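Local coordinates for protein maleylpyruvate isomerase (Ralstonia sp., PDB 2V6K) that catalyses the glutathione-dependent isomerisation of maleylpyruvate to fumarylpyruvate, a step in naphthalene degradation, as a homodimeric zeta-class glutathione transferase, at residues 73-76 and 82-85; 106-111 and 133-138; 5-10 and 16-21; 167-172 and 187-192; 145-148 and 152-155. All coordinates share one frame; numbering follows the deposited sequence. Where two conformers were deposited one is given.

Two of the five contacts lie beside the glutathione site. Interaction 2 supplies His106, Asn110 and Arg111 to the bound dicarboxyethyl-glutathione, and interaction 3 brings Arg10 and Arg16 against the same ligand. These two come from the C-terminal and N-terminal domains, and they touch where Arg16 NH2 lies 3.7 Å from His106 CB. Interaction 4 joins them: Arg16 packs on Tyr168 and Pro171, and Ile136 on Gln172. Farther out, interaction 1 meets interaction 3 through Leu74, whose CD1 is 3.7 Å from Leu17 CD1. Interaction 5 leans on interaction 4 through Arg153 and Val192, their centres about 12 Å apart, while about 26 Å separates the centres of interactions 3 and 5.

Interaction 1: residues 73-76 and 82-85; sequences WLEE and ALLP
Ala82 meets Glu75 at the margin of the contact, its CA 3.7 Å from Glu75 OE2. At Leu83 the grip is stronger: its backbone N donates to Glu75 OE1 over 2.7 Å, nearly straight at 162°, although it reaches the oxygen from above the carboxylate plane. Leu83 CB lies against the same oxygen. One residue on, the N-H of Leu84 reaches Glu75 OE2 in a longer, weak bond of 3.3 Å, and Leu84 CD1 rests 4.0 Å from Glu75 CG. The bend of the glutamate at chi2 (65°) turns its carboxylate toward both amides. This is how helix 67-77 holds the linker that leads from the thioredoxin-like domain to helix 88-104. Glu75 OE1 also has a salt bridge to Lys24 of helix 12-24. With two successive backbone N-H groups and a lysine around it, the carboxylate is probably kept ionised, and one side chain ties the linker to two helices.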
# COMPACT_ATOMS: atom_id res chain seq x y z
N TRP A 73 9.31 -5.94 -8.92
CA TRP A 73 10.45 -6.81 -9.23
C TRP A 73 10.24 -7.58 -10.53
O TRP A 73 11.14 -7.63 -11.38
CB TRP A 73 10.72 -7.73 -8.03
CG TRP A 73 11.81 -8.75 -8.19
CD1 TRP A 73 13.14 -8.58 -7.94
CD2 TRP A 73 11.64 -10.12 -8.60
NE1 TRP A 73 13.82 -9.76 -8.18
CE2 TRP A 73 12.92 -10.71 -8.58
CE3 TRP A 73 10.53 -10.89 -8.97
CZ2 TRP A 73 13.13 -12.05 -8.94
CZ3 TRP A 73 10.74 -12.22 -9.33
CH2 TRP A 73 12.02 -12.78 -9.31
N LEU A 74 9.05 -8.15 -10.72
CA LEU A 74 8.71 -8.84 -11.97
C LEU A 74 8.83 -7.92 -13.17
O LEU A 74 9.34 -8.34 -14.22
CB LEU A 74 7.29 -9.40 -11.93
CG LEU A 74 7.04 -10.61 -11.04
CD1 LEU A 74 5.55 -10.92 -11.03
CD2 LEU A 74 7.81 -11.82 -11.56
N GLU A 75 8.37 -6.68 -13.04
CA GLU A 75 8.42 -5.73 -14.14
C GLU A 75 9.85 -5.48 -14.60
O GLU A 75 10.13 -5.40 -15.80
CB GLU A 75 7.72 -4.42 -13.75
CG GLU A 75 7.92 -3.28 -14.73
CD GLU A 75 7.30 -3.51 -16.10
OE1 GLU A 75 6.60 -4.53 -16.31
OE2 GLU A 75 7.52 -2.65 -16.98
N GLU A 76 10.77 -5.38 -13.64
CA GLU A 76 12.17 -5.11 -13.93
C GLU A 76 12.91 -6.36 -14.42
O GLU A 76 13.77 -6.28 -15.30
CB GLU A 76 12.85 -4.51 -12.70
CG GLU A 76 14.25 -3.95 -12.94
CD GLU A 76 15.34 -4.78 -12.29
OE1 GLU A 76 15.33 -6.02 -12.46
OE2 GLU A 76 16.20 -4.19 -11.60
N ALA A 82 5.69 -4.96 -21.08
CA ALA A 82 5.82 -3.96 -20.03
C ALA A 82 4.49 -3.76 -19.30
O ALA A 82 3.45 -3.59 -19.94
CB ALA A 82 6.30 -2.64 -20.61
N LEU A 83 4.54 -3.79 -17.97
CA LEU A 83 3.37 -3.50 -17.14
C LEU A 83 3.41 -2.09 -16.54
O LEU A 83 2.48 -1.68 -15.84
CB LEU A 83 3.22 -4.54 -16.03
CG LEU A 83 3.09 -5.99 -16.51
CD1 LEU A 83 2.90 -6.93 -15.34
CD2 LEU A 83 1.95 -6.16 -17.52
N LEU A 84 4.48 -1.36 -16.82
CA LEU A 84 4.57 0.05 -16.46
C LEU A 84 4.97 0.84 -17.69
O LEU A 84 5.75 0.36 -18.50
CB LEU A 84 5.60 0.28 -15.36
CG LEU A 84 5.15 -0.10 -13.95
CD1 LEU A 84 6.31 -0.01 -12.97
CD2 LEU A 84 3.99 0.79 -13.50
N PRO A 85 4.42 2.06 -17.84
CA PRO A 85 4.86 2.89 -18.96
C PRO A 85 6.27 3.41 -18.77
O PRO A 85 6.83 3.31 -17.67
CB PRO A 85 3.84 4.03 -19.00
CG PRO A 85 3.17 4.02 -17.70
CD PRO A 85 3.38 2.71 -17.03

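Interaction 2: residues 106-111 and 133-138; sequences HPINNR and GTWISA. With TGG (gamma-glutamyl-S-(1,2-dicarboxyethyl)cysteinylglycine), chain C.
Ile108 packs onto Trp135 where the loop after helix 88-104 packs on helix 125-149, within the all-helical C-terminal domain of the glutathione transferase fold. Followed outward, Ile108 first brings CB to 4.0 Å from Trp135 CD1. Its CG2 branch, set anti to the backbone N, then sits over the five-membered ring, 3.6 Å from the centroid and 23° off the normal, a CH-pi contact. The other branch, CG1 and CD1, leads away from the helix; on the dimer side, Ile113 of the second subunit packs against both Ile108 and Trp135. Asn109 works at the indole's edge instead: OD1 lies in the ring plane, 3.4 Å from Trp135 CD1, with the amide turned 43° against the ring. Its ND2 rests on Ile136 CG1 and is hydrogen-bonded to Cys132 O, which fixes the rotation of the amide. His106, Asn110 and Arg111 of the same segment face the ligand. Asn110 OD1 accepts the N-H of the ligand's NN3 over 2.9 Å, and Arg111 N makes a weak bond to OI2. His106 NE2 donates to OF2, an oxygen of the dicarboxyethyl arm, at 2.7 Å.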
# COMPACT_ATOMS: atom_id res chain seq x y z
N HIS A 106 -7.88 -2.66 -0.33
CA HIS A 106 -7.66 -4.06 0.00
C HIS A 106 -7.33 -4.33 1.49
O HIS A 106 -7.93 -5.23 2.09
CB HIS A 106 -6.59 -4.71 -0.89
CG HIS A 106 -6.14 -6.01 -0.33
ND1 HIS A 106 -5.10 -6.11 0.57
CD2 HIS A 106 -6.69 -7.24 -0.42
CE1 HIS A 106 -5.01 -7.36 0.99
NE2 HIS A 106 -5.96 -8.06 0.40
N PRO A 107 -6.36 -3.62 2.07
CA PRO A 107 -5.97 -3.98 3.43
C PRO A 107 -7.07 -3.81 4.46
O PRO A 107 -7.07 -4.50 5.48
CB PRO A 107 -4.80 -3.04 3.73
CG PRO A 107 -4.26 -2.69 2.36
CD PRO A 107 -5.49 -2.55 1.52
N ILE A 108 -7.99 -2.90 4.20
CA ILE A 108 -9.04 -2.56 5.17
C ILE A 108 -10.07 -3.68 5.28
O ILE A 108 -10.73 -3.82 6.32
CB ILE A 108 -9.78 -1.26 4.78
CG1 ILE A 108 -8.84 -0.18 4.21
CG2 ILE A 108 -10.56 -0.72 5.97
CD1 ILE A 108 -7.77 0.26 5.16
N ASN A 109 -10.21 -4.46 4.21
CA ASN A 109 -11.23 -5.51 4.15
C ASN A 109 -10.67 -6.92 4.26
O ASN A 109 -11.39 -7.91 4.11
CB ASN A 109 -12.03 -5.39 2.86
CG ASN A 109 -12.81 -4.11 2.77
OD1 ASN A 109 -13.04 -3.42 3.78
ND2 ASN A 109 -13.24 -3.76 1.57
N ASN A 110 -9.37 -7.00 4.55
CA ASN A 110 -8.66 -8.27 4.64
C ASN A 110 -9.21 -9.12 5.77
O ASN A 110 -9.72 -8.60 6.76
CB ASN A 110 -7.18 -7.92 4.85
CG ASN A 110 -6.26 -9.12 4.85
OD1 ASN A 110 -6.52 -10.16 4.25
ND2 ASN A 110 -5.13 -8.95 5.53
N ARG A 111 -9.09 -10.44 5.62
CA ARG A 111 -9.66 -11.41 6.56
C ARG A 111 -9.41 -11.06 8.02
O ARG A 111 -10.35 -11.05 8.83
CB ARG A 111 -9.12 -12.81 6.23
CG ARG A 111 -9.63 -13.94 7.14
CD ARG A 111 -8.88 -15.24 6.87
NE ARG A 111 -9.56 -16.43 7.41
CZ ARG A 111 -9.46 -16.88 8.66
NH1 ARG A 111 -8.73 -16.23 9.56
NH2 ARG A 111 -10.11 -17.98 9.02
N GLY A 133 -18.10 -2.37 1.85
CA GLY A 133 -18.65 -1.47 0.84
C GLY A 133 -18.25 -0.02 1.05
O GLY A 133 -18.07 0.71 0.09
N THR A 134 -18.10 0.39 2.30
CA THR A 134 -17.67 1.76 2.59
C THR A 134 -16.31 2.04 1.95
O THR A 134 -16.14 3.03 1.23
CB THR A 134 -17.62 2.02 4.11
OG1 THR A 134 -18.94 1.85 4.64
CG2 THR A 134 -17.14 3.43 4.42
N TRP A 135 -15.35 1.16 2.19
CA TRP A 135 -13.99 1.40 1.69
C TRP A 135 -13.85 1.15 0.20
O TRP A 135 -13.13 1.88 -0.48
CB TRP A 135 -12.95 0.66 2.54
CG TRP A 135 -13.30 0.78 3.99
CD1 TRP A 135 -13.64 -0.24 4.83
CD2 TRP A 135 -13.46 1.99 4.74
NE1 TRP A 135 -13.97 0.27 6.07
CE2 TRP A 135 -13.87 1.63 6.04
CE3 TRP A 135 -13.29 3.35 4.44
CZ2 TRP A 135 -14.12 2.58 7.04
CZ3 TRP A 135 -13.54 4.30 5.44
CH2 TRP A 135 -13.94 3.90 6.72
N ILE A 136 -14.56 0.14 -0.31
CA ILE A 136 -14.55 -0.11 -1.75
C ILE A 136 -15.18 1.06 -2.50
O ILE A 136 -14.61 1.54 -3.48
CB ILE A 136 -15.25 -1.44 -2.09
CG1 ILE A 136 -14.40 -2.60 -1.59
CG2 ILE A 136 -15.48 -1.55 -3.60
CD1 ILE A 136 -15.13 -3.93 -1.54
N SER A 137 -16.33 1.55 -2.04
CA SER A 137 -16.99 2.65 -2.73
C SER A 137 -16.15 3.92 -2.70
O SER A 137 -16.07 4.63 -3.70
CB SER A 137 -18.37 2.91 -2.14
OG SER A 137 -19.20 1.78 -2.36
N ALA A 138 -15.51 4.22 -1.57
CA ALA A 138 -14.69 5.41 -1.48
C ALA A 138 -13.51 5.32 -2.45
O ALA A 138 -13.21 6.27 -3.18
CB ALA A 138 -14.19 5.62 -0.05
OC1 TGG C . 0.09 -7.14 -0.92
CO1 TGG C . 0.62 -7.82 -0.02
OT1 TGG C . 1.29 -8.86 -0.22
CA1 TGG C . 0.46 -7.33 1.40
NN1 TGG C . 0.49 -5.88 1.44
CB1 TGG C . -0.88 -7.79 1.97
CG1 TGG C . -0.94 -9.30 2.09
CD1 TGG C . -2.10 -9.83 2.92
OE1 TGG C . -3.10 -8.89 3.24
NN2 TGG C . -2.67 -10.99 2.30
CA2 TGG C . -3.97 -11.50 2.63
CO2 TGG C . -3.71 -12.34 3.88
OC2 TGG C . -2.94 -13.49 3.65
NN3 TGG C . -4.86 -12.55 4.71
CA3 TGG C . -4.79 -13.51 5.80
CO3 TGG C . -5.38 -12.91 7.04
OC3 TGG C . -5.82 -11.74 7.00
OT3 TGG C . -5.40 -13.64 8.06
CB2 TGG C . -4.39 -12.22 1.36
SG2 TGG C . -5.81 -13.23 1.48
CD2 TGG C . -7.25 -12.25 1.71
CE2 TGG C . -7.59 -11.52 0.43
OE2 TGG C . -8.58 -11.88 -0.25
OF2 TGG C . -6.86 -10.58 0.06
CF2 TGG C . -8.32 -13.24 2.15
CH2 TGG C . -9.62 -12.61 2.59
OI2 TGG C . -9.64 -11.39 2.86
OJ2 TGG C . -10.63 -13.34 2.67

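Interaction 3: residues 5-10 and 16-21; sequences LYNFWR and RLRIAL
Strand residues 5-7 and helix residues 16-21 run roughly antiparallel, 151° between their directions, with their axes 10.7 Å apart and the CA atoms of Leu5 and Arg18 the nearest pair. Leu5 touches the helix with both methyls: its side chain slides past Leu17, with CD1 3.6 Å from Leu17 CD2, while CD2 lies 3.7 Å from Arg18 CG and more loosely against Leu21 CD1. Arg18 crosses Leu5 at about a right angle, then bends at chi3 (-54°), carrying its guanidinium to the turn after the strand. There NH1 donates to Phe8 O over 3.0 Å; the oxygen lies in the guanidinium plane, but the donor stands well above the carbonyl plane. NH2 bonds to Trp9 O at the same length of 3.0 Å, this time in the carbonyl plane and on a lone pair. A third donor, NE, reaches Ala205 O, so the buried group is held at all three nitrogens. The contact is the first half of the beta-alpha-beta unit of the thioredoxin-like domain: strand 4-7 pairs in parallel with 29-32, whose Tyr30 touches Arg18, while helix 67-77 packs on Leu17 and Leu21 through Leu74, and helix 164-178 lies against Ile19.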
# COMPACT_ATOMS: atom_id res chain seq x y z
N LEU A 5 4.94 -20.30 -5.84
CA LEU A 5 4.02 -19.27 -5.39
C LEU A 5 3.16 -19.79 -4.25
O LEU A 5 2.28 -20.64 -4.47
CB LEU A 5 3.15 -18.79 -6.55
CG LEU A 5 2.09 -17.74 -6.17
CD1 LEU A 5 2.73 -16.43 -5.75
CD2 LEU A 5 1.10 -17.52 -7.31
N TYR A 6 3.41 -19.29 -3.05
CA TYR A 6 2.60 -19.63 -1.88
C TYR A 6 1.41 -18.70 -1.87
O TYR A 6 1.56 -17.49 -1.70
CB TYR A 6 3.42 -19.48 -0.60
CG TYR A 6 4.52 -20.49 -0.47
CD1 TYR A 6 4.29 -21.73 0.13
CD2 TYR A 6 5.80 -20.23 -0.97
CE1 TYR A 6 5.30 -22.67 0.24
CE2 TYR A 6 6.82 -21.16 -0.86
CZ TYR A 6 6.56 -22.38 -0.26
OH TYR A 6 7.56 -23.31 -0.14
N ASN A 7 0.22 -19.25 -2.07
CA ASN A 7 -0.96 -18.43 -2.28
C ASN A 7 -2.25 -19.21 -2.08
O ASN A 7 -2.21 -20.37 -1.67
CB ASN A 7 -0.88 -17.71 -3.64
CG ASN A 7 -1.19 -18.60 -4.81
OD1 ASN A 7 -0.68 -19.73 -4.95
ND2 ASN A 7 -2.04 -18.11 -5.69
N PHE A 8 -3.39 -18.57 -2.34
CA PHE A 8 -4.69 -19.15 -2.06
C PHE A 8 -5.64 -18.71 -3.16
O PHE A 8 -5.53 -17.60 -3.67
CB PHE A 8 -5.16 -18.66 -0.69
CG PHE A 8 -6.49 -19.21 -0.23
CD1 PHE A 8 -6.65 -20.56 0.10
CD2 PHE A 8 -7.58 -18.36 -0.06
CE1 PHE A 8 -7.88 -21.04 0.57
CE2 PHE A 8 -8.80 -18.83 0.40
CZ PHE A 8 -8.96 -20.17 0.72
N TRP A 9 -6.57 -19.58 -3.55
CA TRP A 9 -7.44 -19.26 -4.68
C TRP A 9 -8.23 -17.96 -4.48
O TRP A 9 -8.15 -17.05 -5.31
CB TRP A 9 -8.38 -20.42 -5.03
CG TRP A 9 -9.44 -20.77 -4.02
CD1 TRP A 9 -9.26 -21.28 -2.77
CD2 TRP A 9 -10.86 -20.66 -4.21
NE1 TRP A 9 -10.48 -21.49 -2.17
CE2 TRP A 9 -11.48 -21.12 -3.03
CE3 TRP A 9 -11.67 -20.21 -5.27
CZ2 TRP A 9 -12.87 -21.14 -2.87
CZ3 TRP A 9 -13.05 -20.24 -5.12
CH2 TRP A 9 -13.63 -20.70 -3.92
N ARG A 10 -8.95 -17.90 -3.37
CA ARG A 10 -9.86 -16.81 -3.06
C ARG A 10 -9.10 -15.80 -2.20
O ARG A 10 -9.34 -15.65 -0.99
CB ARG A 10 -11.09 -17.36 -2.34
CG ARG A 10 -12.27 -16.41 -2.27
CD ARG A 10 -13.35 -16.94 -1.31
NE ARG A 10 -12.82 -17.08 0.05
CZ ARG A 10 -12.78 -18.21 0.74
NH1 ARG A 10 -13.28 -19.34 0.24
NH2 ARG A 10 -12.26 -18.21 1.96
N ARG A 16 -3.96 -10.84 -7.65
CA ARG A 16 -3.17 -9.72 -8.16
C ARG A 16 -1.82 -10.18 -8.71
O ARG A 16 -1.44 -9.85 -9.84
CB ARG A 16 -2.99 -8.72 -7.01
CG ARG A 16 -2.25 -7.42 -7.33
CD ARG A 16 -1.81 -6.76 -6.04
NE ARG A 16 -2.96 -6.32 -5.25
CZ ARG A 16 -2.88 -5.83 -4.01
NH1 ARG A 16 -1.71 -5.76 -3.39
NH2 ARG A 16 -3.99 -5.43 -3.39
N LEU A 17 -1.10 -10.96 -7.92
CA LEU A 17 0.21 -11.44 -8.33
C LEU A 17 0.11 -12.49 -9.44
O LEU A 17 0.94 -12.51 -10.36
CB LEU A 17 0.99 -11.96 -7.12
CG LEU A 17 2.39 -12.54 -7.39
CD1 LEU A 17 3.25 -11.58 -8.19
CD2 LEU A 17 3.06 -12.87 -6.08
N ARG A 18 -0.90 -13.36 -9.37
CA ARG A 18 -1.09 -14.34 -10.43
C ARG A 18 -1.29 -13.67 -11.78
O ARG A 18 -0.77 -14.14 -12.79
CB ARG A 18 -2.25 -15.29 -10.14
CG ARG A 18 -1.98 -16.28 -9.01
CD ARG A 18 -3.07 -17.34 -8.88
NE ARG A 18 -4.43 -16.81 -8.73
CZ ARG A 18 -5.14 -16.80 -7.60
NH1 ARG A 18 -4.63 -17.26 -6.46
NH2 ARG A 18 -6.38 -16.32 -7.62
N ILE A 19 -2.04 -12.57 -11.81
CA ILE A 19 -2.25 -11.85 -13.07
C ILE A 19 -0.91 -11.37 -13.62
O ILE A 19 -0.62 -11.56 -14.80
CB ILE A 19 -3.22 -10.65 -12.93
CG1 ILE A 19 -4.62 -11.12 -12.51
CG2 ILE A 19 -3.30 -9.88 -14.25
CD1 ILE A 19 -5.51 -9.99 -11.98
N ALA A 20 -0.10 -10.75 -12.77
CA ALA A 20 1.20 -10.22 -13.20
C ALA A 20 2.12 -11.33 -13.71
O ALA A 20 2.74 -11.19 -14.77
CB ALA A 20 1.86 -9.45 -12.07
N LEU A 21 2.19 -12.44 -12.98
CA LEU A 21 2.99 -13.59 -13.41
C LEU A 21 2.53 -14.11 -14.76
O LEU A 21 3.35 -14.39 -15.63
CB LEU A 21 2.95 -14.71 -12.37
CG LEU A 21 3.74 -14.45 -11.08
CD1 LEU A 21 3.25 -15.36 -9.98
CD2 LEU A 21 5.23 -14.66 -11.31

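Interaction 4: residues 167-172 and 187-192; sequences CYLVPQ and PLIRAV
Leu169 meets Ile189 and Val192 with no flat group between them; of the flat groups nearby, the Arg190 guanidinium lies away from this contact and has Pro187 CA over one face, 3.4 Å from the guanidinium plane and offset toward the rim. Its NE and NH2 are hydrogen-bonded to Leu183 O and Thr184 O. The contact itself is purely apolar. Leu169 has its CG anti to the backbone N (chi1 -179°), which directs the side chain toward the neighbouring helix, and its two methyls part there. CD1 goes to Ile189 and comes to 4.0 Å from CG2, the side chains crossing obliquely. CD2 goes to Val192, 3.8 Å from CG1, where the two side chains cross at about a right angle. Ile189 and Val192 stand three residues apart, nearly one turn of helix 187-196, and Leu169 lodges between them. Both helices belong to the all-helical C-terminal domain of the glutathione transferase fold, where helix 164-178 is central: Cys167 and Pro171 face helix 12-24 of the thioredoxin-like domain, and Tyr168 touches helix 88-104. Leu169 is also flanked by Tyr143 of helix 125-149. From that helix, Glu144 accepts the backbone N-H groups of Leu188 and Ile189 at the start of helix 187-196, one on each carboxylate oxygen.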
# COMPACT_ATOMS: atom_id res chain seq x y z
N CYS A 167 -3.82 -5.22 -12.69
CA CYS A 167 -3.53 -6.36 -11.81
C CYS A 167 -4.12 -6.14 -10.42
O CYS A 167 -4.56 -7.10 -9.79
CB CYS A 167 -2.03 -6.61 -11.68
SG CYS A 167 -1.21 -7.05 -13.20
N TYR A 168 -4.14 -4.89 -9.96
CA TYR A 168 -4.75 -4.56 -8.68
C TYR A 168 -6.27 -4.40 -8.79
O TYR A 168 -7.00 -4.82 -7.90
CB TYR A 168 -4.19 -3.25 -8.13
CG TYR A 168 -2.78 -3.28 -7.57
CD1 TYR A 168 -2.56 -3.00 -6.21
CD2 TYR A 168 -1.67 -3.50 -8.38
CE1 TYR A 168 -1.28 -2.97 -5.68
CE2 TYR A 168 -0.38 -3.47 -7.85
CZ TYR A 168 -0.19 -3.20 -6.51
OH TYR A 168 1.07 -3.12 -5.98
N LEU A 169 -6.74 -3.78 -9.87
CA LEU A 169 -8.16 -3.46 -9.99
C LEU A 169 -9.04 -4.71 -10.09
O LEU A 169 -10.07 -4.81 -9.42
CB LEU A 169 -8.43 -2.53 -11.18
CG LEU A 169 -9.89 -2.14 -11.37
CD1 LEU A 169 -10.37 -1.24 -10.22
CD2 LEU A 169 -10.08 -1.46 -12.72
N VAL A 170 -8.65 -5.64 -10.95
CA VAL A 170 -9.50 -6.80 -11.23
C VAL A 170 -9.84 -7.62 -9.96
O VAL A 170 -11.00 -7.90 -9.71
CB VAL A 170 -8.93 -7.64 -12.40
CG1 VAL A 170 -9.59 -9.00 -12.48
CG2 VAL A 170 -9.15 -6.88 -13.71
N PRO A 171 -8.83 -7.99 -9.15
CA PRO A 171 -9.18 -8.68 -7.90
C PRO A 171 -10.04 -7.84 -6.96
O PRO A 171 -10.88 -8.39 -6.24
CB PRO A 171 -7.81 -8.97 -7.27
CG PRO A 171 -6.86 -8.97 -8.43
CD PRO A 171 -7.38 -7.86 -9.31
N GLN A 172 -9.86 -6.53 -6.98
CA GLN A 172 -10.66 -5.66 -6.12
C GLN A 172 -12.13 -5.63 -6.55
O GLN A 172 -13.03 -5.56 -5.70
CB GLN A 172 -10.07 -4.25 -6.07
CG GLN A 172 -10.69 -3.39 -4.98
CD GLN A 172 -10.52 -3.99 -3.61
OE1 GLN A 172 -9.42 -4.00 -3.05
NE2 GLN A 172 -11.62 -4.51 -3.05
N PRO A 187 -19.02 2.71 -14.15
CA PRO A 187 -19.03 2.09 -15.47
C PRO A 187 -17.65 1.95 -16.10
O PRO A 187 -17.42 1.00 -16.85
CB PRO A 187 -19.90 3.05 -16.29
CG PRO A 187 -19.77 4.36 -15.59
CD PRO A 187 -19.74 4.00 -14.15
N LEU A 188 -16.74 2.87 -15.81
CA LEU A 188 -15.42 2.81 -16.42
C LEU A 188 -14.63 1.65 -15.83
O LEU A 188 -13.99 0.89 -16.56
CB LEU A 188 -14.68 4.14 -16.31
CG LEU A 188 -15.38 5.36 -16.94
CD1 LEU A 188 -14.58 6.63 -16.72
CD2 LEU A 188 -15.69 5.17 -18.43
N ILE A 189 -14.71 1.50 -14.51
CA ILE A 189 -14.13 0.34 -13.83
C ILE A 189 -14.75 -0.96 -14.35
O ILE A 189 -14.02 -1.91 -14.65
CB ILE A 189 -14.29 0.47 -12.30
CG1 ILE A 189 -13.29 1.50 -11.75
CG2 ILE A 189 -14.12 -0.87 -11.60
CD1 ILE A 189 -13.48 1.85 -10.28
N ARG A 190 -16.07 -0.99 -14.50
CA ARG A 190 -16.72 -2.20 -14.99
C ARG A 190 -16.24 -2.55 -16.40
O ARG A 190 -16.01 -3.72 -16.71
CB ARG A 190 -18.25 -2.06 -14.95
CG ARG A 190 -18.82 -2.20 -13.54
CD ARG A 190 -20.34 -2.20 -13.53
NE ARG A 190 -20.94 -0.86 -13.59
CZ ARG A 190 -21.52 -0.33 -14.66
NH1 ARG A 190 -21.58 -1.00 -15.81
NH2 ARG A 190 -22.05 0.89 -14.59
N ALA A 191 -16.05 -1.53 -17.24
CA ALA A 191 -15.57 -1.76 -18.61
C ALA A 191 -14.13 -2.26 -18.62
O ALA A 191 -13.79 -3.14 -19.41
CB ALA A 191 -15.72 -0.51 -19.45
N VAL A 192 -13.28 -1.71 -17.75
CA VAL A 192 -11.89 -2.18 -17.65
C VAL A 192 -11.87 -3.64 -17.19
O VAL A 192 -11.16 -4.48 -17.76
CB VAL A 192 -11.05 -1.32 -16.70
CG1 VAL A 192 -9.69 -1.97 -16.43
CG2 VAL A 192 -10.86 0.07 -17.28

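Interaction 5: residues 145-148 and 152-155; sequences ALLA and KRGR
Extended through chi1 and chi2 (-164° and 176°) and then bent at chi3 (68°), Arg153 reaches back from the loop and brings its guanidinium alongside Leu147. Leu147 answers with CG anti to its carbonyl carbon, which places CD2 beside the arginine's aliphatic part, 3.7 Å from CD. Further out, Leu147 CB lies over one face of the guanidinium, 3.8 Å from Arg153 NE. The polar bond of the contact uses that same nitrogen: Arg153 NE donates to Leu147 O over 3.1 Å. It is not perfectly aligned, since the donor is tilted from the carbonyl plane and the oxygen from the guanidinium plane. The outer end of the arginine has a second partner, NH1 bonding to Tyr156 O just beyond the segment. The NE bond to Leu147 O joins the last turn of helix 125-149 to the loop that leads toward helix 164-178 in the C-terminal domain, with Leu188 and Val192 of helix 187-196 packing against Arg153 as well. Near the end of helix 125-149, the Leu147 carbonyl is one of those with fewer helical N-H groups ahead of them, and the arginine supplies it with a donor. With its positive charge close to the C-terminal end of that helix, Arg153 would also be expected to interact favourably with the helix dipole, while its carbon chain keeps the leucine in apolar company.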
# COMPACT_ATOMS: atom_id res chain seq x y z
N ALA A 145 -13.04 8.34 -11.02
CA ALA A 145 -12.82 9.74 -11.38
C ALA A 145 -11.51 9.91 -12.14
O ALA A 145 -11.45 10.68 -13.11
CB ALA A 145 -12.84 10.62 -10.14
N LEU A 146 -10.47 9.20 -11.72
CA LEU A 146 -9.18 9.27 -12.41
C LEU A 146 -9.22 8.66 -13.80
O LEU A 146 -8.60 9.19 -14.72
CB LEU A 146 -8.07 8.64 -11.56
CG LEU A 146 -7.73 9.44 -10.30
CD1 LEU A 146 -6.86 8.62 -9.37
CD2 LEU A 146 -7.05 10.76 -10.64
N LEU A 147 -9.97 7.58 -13.97
CA LEU A 147 -10.16 6.97 -15.29
C LEU A 147 -10.84 7.94 -16.25
O LEU A 147 -10.55 7.92 -17.45
CB LEU A 147 -10.99 5.68 -15.20
CG LEU A 147 -10.37 4.48 -14.48
CD1 LEU A 147 -11.29 3.28 -14.55
CD2 LEU A 147 -9.01 4.13 -15.06
N ALA A 148 -11.72 8.78 -15.72
CA ALA A 148 -12.53 9.70 -16.52
C ALA A 148 -11.75 10.87 -17.07
O ALA A 148 -12.07 11.37 -18.15
CB ALA A 148 -13.70 10.20 -15.70
N LYS A 152 -6.09 9.94 -22.98
CA LYS A 152 -5.35 9.00 -23.83
C LYS A 152 -5.70 7.54 -23.54
O LYS A 152 -5.22 6.63 -24.21
CB LYS A 152 -3.84 9.22 -23.70
CG LYS A 152 -3.37 10.57 -24.22
CD LYS A 152 -1.86 10.70 -24.16
CE LYS A 152 -1.40 12.03 -24.75
NZ LYS A 152 0.08 12.13 -24.83
N ARG A 153 -6.56 7.32 -22.54
CA ARG A 153 -6.89 5.98 -22.08
C ARG A 153 -7.69 5.16 -23.10
O ARG A 153 -8.61 5.68 -23.74
CB ARG A 153 -7.65 6.07 -20.76
CG ARG A 153 -7.71 4.77 -20.00
CD ARG A 153 -8.40 4.93 -18.66
NE ARG A 153 -9.82 5.23 -18.78
CZ ARG A 153 -10.77 4.32 -18.99
NH1 ARG A 153 -10.46 3.03 -19.12
NH2 ARG A 153 -12.03 4.70 -19.07
N GLY A 154 -7.33 3.89 -23.23
CA GLY A 154 -8.05 2.94 -24.07
C GLY A 154 -8.92 2.01 -23.25
O GLY A 154 -9.70 2.46 -22.41
N ARG A 155 -8.78 0.70 -23.49
CA ARG A 155 -9.64 -0.32 -22.87
C ARG A 155 -9.31 -0.60 -21.41
O ARG A 155 -10.14 -1.17 -20.68
CB ARG A 155 -9.52 -1.63 -23.65
CG ARG A 155 -10.05 -1.56 -25.07
CD ARG A 155 -9.58 -2.75 -25.91
NE ARG A 155 -8.14 -2.70 -26.17
CZ ARG A 155 -7.44 -3.66 -26.75
NH1 ARG A 155 -8.03 -4.78 -27.15
NH2 ARG A 155 -6.13 -3.51 -26.94